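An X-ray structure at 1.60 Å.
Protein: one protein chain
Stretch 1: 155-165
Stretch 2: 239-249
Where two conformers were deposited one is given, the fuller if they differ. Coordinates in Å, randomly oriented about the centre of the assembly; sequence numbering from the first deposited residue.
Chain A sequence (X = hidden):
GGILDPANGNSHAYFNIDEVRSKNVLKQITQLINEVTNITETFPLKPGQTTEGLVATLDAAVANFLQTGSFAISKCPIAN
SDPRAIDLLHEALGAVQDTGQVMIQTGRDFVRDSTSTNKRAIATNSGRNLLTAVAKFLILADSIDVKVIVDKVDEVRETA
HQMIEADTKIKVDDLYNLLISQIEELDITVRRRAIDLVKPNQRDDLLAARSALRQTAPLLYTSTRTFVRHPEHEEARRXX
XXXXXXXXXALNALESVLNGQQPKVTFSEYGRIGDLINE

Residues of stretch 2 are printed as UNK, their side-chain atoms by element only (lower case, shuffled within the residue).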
# COMPACT_ATOMS: atom_id res chain seq x y z
N GLU A 155 7.06 -12.08 -11.76
CA GLU A 155 6.44 -13.31 -12.23
C GLU A 155 6.29 -13.25 -13.75
O GLU A 155 6.61 -14.21 -14.45
CB GLU A 155 5.08 -13.52 -11.56
CG GLU A 155 4.39 -14.82 -11.93
CD GLU A 155 2.99 -14.91 -11.35
OE1 GLU A 155 2.21 -13.95 -11.53
OE2 GLU A 155 2.67 -15.93 -10.70
N VAL A 156 5.81 -12.11 -14.26
CA VAL A 156 5.70 -11.90 -15.71
C VAL A 156 7.09 -12.00 -16.34
O VAL A 156 7.28 -12.63 -17.38
CB VAL A 156 5.07 -10.55 -16.03
CG1 VAL A 156 5.19 -10.21 -17.51
CG2 VAL A 156 3.61 -10.58 -15.62
N ARG A 157 8.08 -11.39 -15.70
CA ARG A 157 9.44 -11.42 -16.24
C ARG A 157 9.96 -12.85 -16.38
O ARG A 157 10.58 -13.19 -17.38
CB ARG A 157 10.37 -10.60 -15.34
CG ARG A 157 11.81 -10.53 -15.77
CD ARG A 157 12.63 -9.81 -14.70
NE ARG A 157 12.42 -8.35 -14.76
CZ ARG A 157 11.88 -7.61 -13.79
NH1 ARG A 157 11.47 -8.16 -12.65
NH2 ARG A 157 11.75 -6.31 -13.99
N GLU A 158 9.70 -13.69 -15.38
CA GLU A 158 10.19 -15.07 -15.42
C GLU A 158 9.46 -15.92 -16.46
O GLU A 158 10.06 -16.74 -17.15
CB GLU A 158 10.08 -15.70 -14.03
CG GLU A 158 10.40 -17.19 -13.99
CD GLU A 158 11.83 -17.53 -14.49
OE1 GLU A 158 12.70 -16.64 -14.43
OE2 GLU A 158 12.08 -18.69 -14.89
N THR A 159 8.15 -15.74 -16.55
CA THR A 159 7.41 -16.45 -17.58
C THR A 159 7.90 -16.06 -18.97
O THR A 159 8.11 -16.94 -19.82
CB THR A 159 5.90 -16.20 -17.43
OG1 THR A 159 5.49 -16.61 -16.12
CG2 THR A 159 5.13 -17.01 -18.48
N ALA A 160 8.13 -14.77 -19.20
CA ALA A 160 8.69 -14.31 -20.47
C ALA A 160 10.07 -14.89 -20.71
O ALA A 160 10.43 -15.23 -21.84
CB ALA A 160 8.74 -12.81 -20.53
N HIS A 161 10.88 -14.95 -19.65
CA HIS A 161 12.20 -15.55 -19.75
C HIS A 161 12.10 -16.99 -20.26
O HIS A 161 12.82 -17.39 -21.19
CB HIS A 161 12.90 -15.54 -18.38
CG HIS A 161 14.32 -16.05 -18.40
ND1 HIS A 161 15.40 -15.21 -18.33
CD2 HIS A 161 14.81 -17.31 -18.49
CE1 HIS A 161 16.52 -15.93 -18.38
NE2 HIS A 161 16.18 -17.19 -18.49
N GLN A 162 11.19 -17.75 -19.65
CA GLN A 162 11.02 -19.14 -20.02
C GLN A 162 10.51 -19.25 -21.45
O GLN A 162 10.92 -20.17 -22.18
CB GLN A 162 10.07 -19.84 -19.05
CG GLN A 162 10.71 -20.09 -17.70
CD GLN A 162 9.75 -20.68 -16.70
OE1 GLN A 162 8.90 -21.49 -17.05
NE2 GLN A 162 9.90 -20.31 -15.43
N MET A 163 9.65 -18.31 -21.86
CA MET A 163 9.12 -18.35 -23.21
C MET A 163 10.23 -18.16 -24.24
O MET A 163 10.30 -18.89 -25.25
CB MET A 163 8.01 -17.30 -23.39
CG MET A 163 7.25 -17.48 -24.69
SD MET A 163 5.83 -16.38 -24.86
CE MET A 163 6.65 -14.81 -25.16
N ILE A 164 11.15 -17.23 -23.96
CA ILE A 164 12.28 -16.94 -24.83
C ILE A 164 13.20 -18.15 -24.91
O ILE A 164 13.81 -18.43 -25.97
CB ILE A 164 13.04 -15.70 -24.29
CG1 ILE A 164 12.16 -14.46 -24.43
CG2 ILE A 164 14.37 -15.52 -25.02
CD1 ILE A 164 12.67 -13.24 -23.68
N GLU A 165 13.32 -18.88 -23.81
CA GLU A 165 14.24 -20.03 -23.76
C GLU A 165 13.62 -21.33 -24.28
O GLU A 165 14.34 -22.30 -24.53
CB GLU A 165 14.73 -20.25 -22.33
CG GLU A 165 15.58 -19.14 -21.80
CD GLU A 165 16.88 -19.00 -22.55
OE1 GLU A 165 17.47 -20.03 -22.94
OE2 GLU A 165 17.31 -17.84 -22.74
N UNK A 239 14.76 -10.16 -34.75
CA UNK A 239 13.46 -9.70 -34.29
C UNK A 239 13.14 -10.23 -32.89
O UNK A 239 12.61 -9.51 -32.07
o UNK A 239 10.02 -10.26 -35.01
c UNK A 239 12.38 -10.13 -35.27
c UNK A 239 11.03 -9.57 -34.92
n UNK A 239 11.00 -8.31 -34.50
N UNK A 240 13.47 -11.48 -32.63
CA UNK A 240 13.19 -12.02 -31.31
C UNK A 240 14.06 -11.34 -30.25
O UNK A 240 13.57 -11.01 -29.17
c UNK A 240 14.43 -15.45 -29.99
n UNK A 240 16.94 -17.43 -28.22
n UNK A 240 15.65 -15.90 -29.32
c UNK A 240 13.40 -13.53 -31.28
n UNK A 240 14.84 -18.02 -28.96
c UNK A 240 15.81 -17.11 -28.82
c UNK A 240 14.55 -13.99 -30.40
N UNK A 241 15.34 -11.10 -30.57
CA UNK A 241 16.23 -10.42 -29.62
C UNK A 241 15.74 -9.01 -29.35
O UNK A 241 15.78 -8.54 -28.22
c UNK A 241 18.32 -11.75 -30.24
o UNK A 241 17.83 -12.69 -29.58
c UNK A 241 17.67 -10.38 -30.13
o UNK A 241 19.34 -11.86 -30.94
N UNK A 242 15.30 -8.34 -30.41
CA UNK A 242 14.88 -6.95 -30.30
C UNK A 242 13.63 -6.82 -29.46
O UNK A 242 13.55 -5.95 -28.58
c UNK A 242 15.00 -3.88 -31.71
c UNK A 242 13.17 -2.36 -31.73
c UNK A 242 14.53 -2.58 -31.72
c UNK A 242 12.77 -4.70 -31.73
c UNK A 242 14.13 -4.96 -31.70
c UNK A 242 14.66 -6.37 -31.70
o UNK A 242 12.69 -1.07 -31.75
c UNK A 242 12.29 -3.41 -31.74
N UNK A 243 12.65 -7.68 -29.70
CA UNK A 243 11.41 -7.64 -28.95
C UNK A 243 11.65 -8.07 -27.50
O UNK A 243 11.02 -7.57 -26.58
c UNK A 243 10.09 -8.04 -31.04
c UNK A 243 10.32 -8.52 -29.61
o UNK A 243 10.74 -9.90 -29.65
N UNK A 244 12.58 -9.00 -27.29
CA UNK A 244 12.96 -9.36 -25.93
C UNK A 244 13.52 -8.14 -25.17
O UNK A 244 13.16 -7.92 -24.01
c UNK A 244 13.98 -10.48 -25.93
N UNK A 245 14.38 -7.37 -25.83
CA UNK A 245 14.95 -6.18 -25.20
C UNK A 245 13.85 -5.19 -24.84
O UNK A 245 13.87 -4.58 -23.76
c UNK A 245 17.27 -6.28 -26.22
o UNK A 245 18.08 -5.98 -27.13
o UNK A 245 17.49 -7.18 -25.38
c UNK A 245 15.98 -5.49 -26.11
N UNK A 246 12.88 -5.03 -25.75
CA UNK A 246 11.76 -4.13 -25.52
C UNK A 246 10.93 -4.60 -24.33
O UNK A 246 10.48 -3.79 -23.54
o UNK A 246 9.84 -4.08 -29.38
o UNK A 246 10.32 -1.95 -29.57
c UNK A 246 10.87 -4.04 -26.75
c UNK A 246 11.43 -3.18 -27.87
c UNK A 246 10.46 -3.06 -29.02
N UNK A 247 10.74 -5.91 -24.22
CA UNK A 247 10.00 -6.51 -23.12
C UNK A 247 10.68 -6.23 -21.80
O UNK A 247 10.05 -5.79 -20.82
c UNK A 247 9.87 -8.02 -23.34
c UNK A 247 6.67 -9.70 -21.35
s UNK A 247 7.34 -8.67 -22.67
c UNK A 247 9.09 -8.76 -22.29
N UNK A 248 11.98 -6.48 -21.77
CA UNK A 248 12.75 -6.28 -20.55
C UNK A 248 12.73 -4.82 -20.12
O UNK A 248 12.57 -4.53 -18.92
n UNK A 248 15.17 -8.89 -21.71
c UNK A 248 13.59 -9.26 -20.24
c UNK A 248 14.18 -6.78 -20.74
c UNK A 248 15.03 -10.20 -21.61
n UNK A 248 14.08 -10.45 -20.72
c UNK A 248 14.28 -8.27 -20.86
N UNK A 249 12.85 -3.90 -21.07
CA UNK A 249 12.79 -2.48 -20.76
C UNK A 249 11.45 -2.07 -20.16
O UNK A 249 11.41 -1.29 -19.21
o UNK A 249 14.41 -1.85 -22.41
c UNK A 249 13.07 -1.66 -22.01
O HOH W 1 13.10 -7.16 -17.36
O HOH W 2 12.54 -12.01 -18.96
O HOH W 3 16.48 -19.55 -26.94

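Position 239 carries two carbons, the second bearing one oxygen and one nitrogen: a carboxamide, out of reach of stretch 1. It is Asn 239.

Position 240 has three carbons, a nitrogen, then a carbon holding two more nitrogens, a guanidinium. Its CA-to-CB bond points toward stretch 1, and the planar group lies with one face over Ile 164 CG2. This is Arg 240. Its NH1 comes within 3.2 Å of Ile 164 O, but the angle is too poor for a hydrogen bond; water 3 makes the link instead, donating to Ile 164 O (3.1 Å) and accepting from Arg 240 NH2 (2.5 Å).

Position 241 shows two carbons, the second with two oxygens, and touches nothing on stretch 1: Asp 241.

At 242 a single carbon leads to a six-carbon ring bearing an oxygen, out of reach of stretch 1: Tyr 242. At 243 one carbon carries an oxygen and a carbon, the branched pattern of Thr 243, buried but also out of reach.

Position 244 has a single carbon, CB, 3.8 Å from Ile 164 CD1; with nothing beyond CB it is Ala 244. So small a side chain goes with close backbones, the CA atoms of Ile 164 and Ala 244 being 7.7 Å apart.

Position 245, two carbons ending in two oxygens, is Asp 245; 246, with one carbon more before its two oxygens, is Glu 246. Neither reaches stretch 1.

Position 247 is an unbranched chain of two carbons, a sulfur and a carbon; its CA-to-CB bond points toward stretch 1, and the carbon beyond the sulfur touches Ala 160 CB and Val 156 CG1. This is Met 247, its CE 3.8 Å from Ala 160 CB and 4.1 Å from Val 156 CG1.

At 248 one carbon leads to a five-membered ring of three carbons and two nitrogens, a ring nitrogen of which comes close to Ile 164 CD1; this is His 248. Its NE2 sits 4.3 Å from Ile 164 CD1, with the ring oblique to that methyl, and 2.8 Å from the oxygen of water 2, which donates to Arg 157 O (2.8 Å). Position 249, one carbon and one oxygen, is Ser 249, out of reach.

The two helices run nearly antiparallel, at 170°, with axes 11.1 Å apart at closest approach. The rule is complementary size: Met 247 extends to Ala 160, while Ile 164 extends to Ala 244. No direct hydrogen bond crosses. Polar groups are joined by water, including water 1, which accepts from Arg 157 NE (2.9 Å) and donates to His 248 O (3.1 Å). The contact is modest, 343 Å² in all.

Stretch 2 (239-249) NRDYTADEMHS
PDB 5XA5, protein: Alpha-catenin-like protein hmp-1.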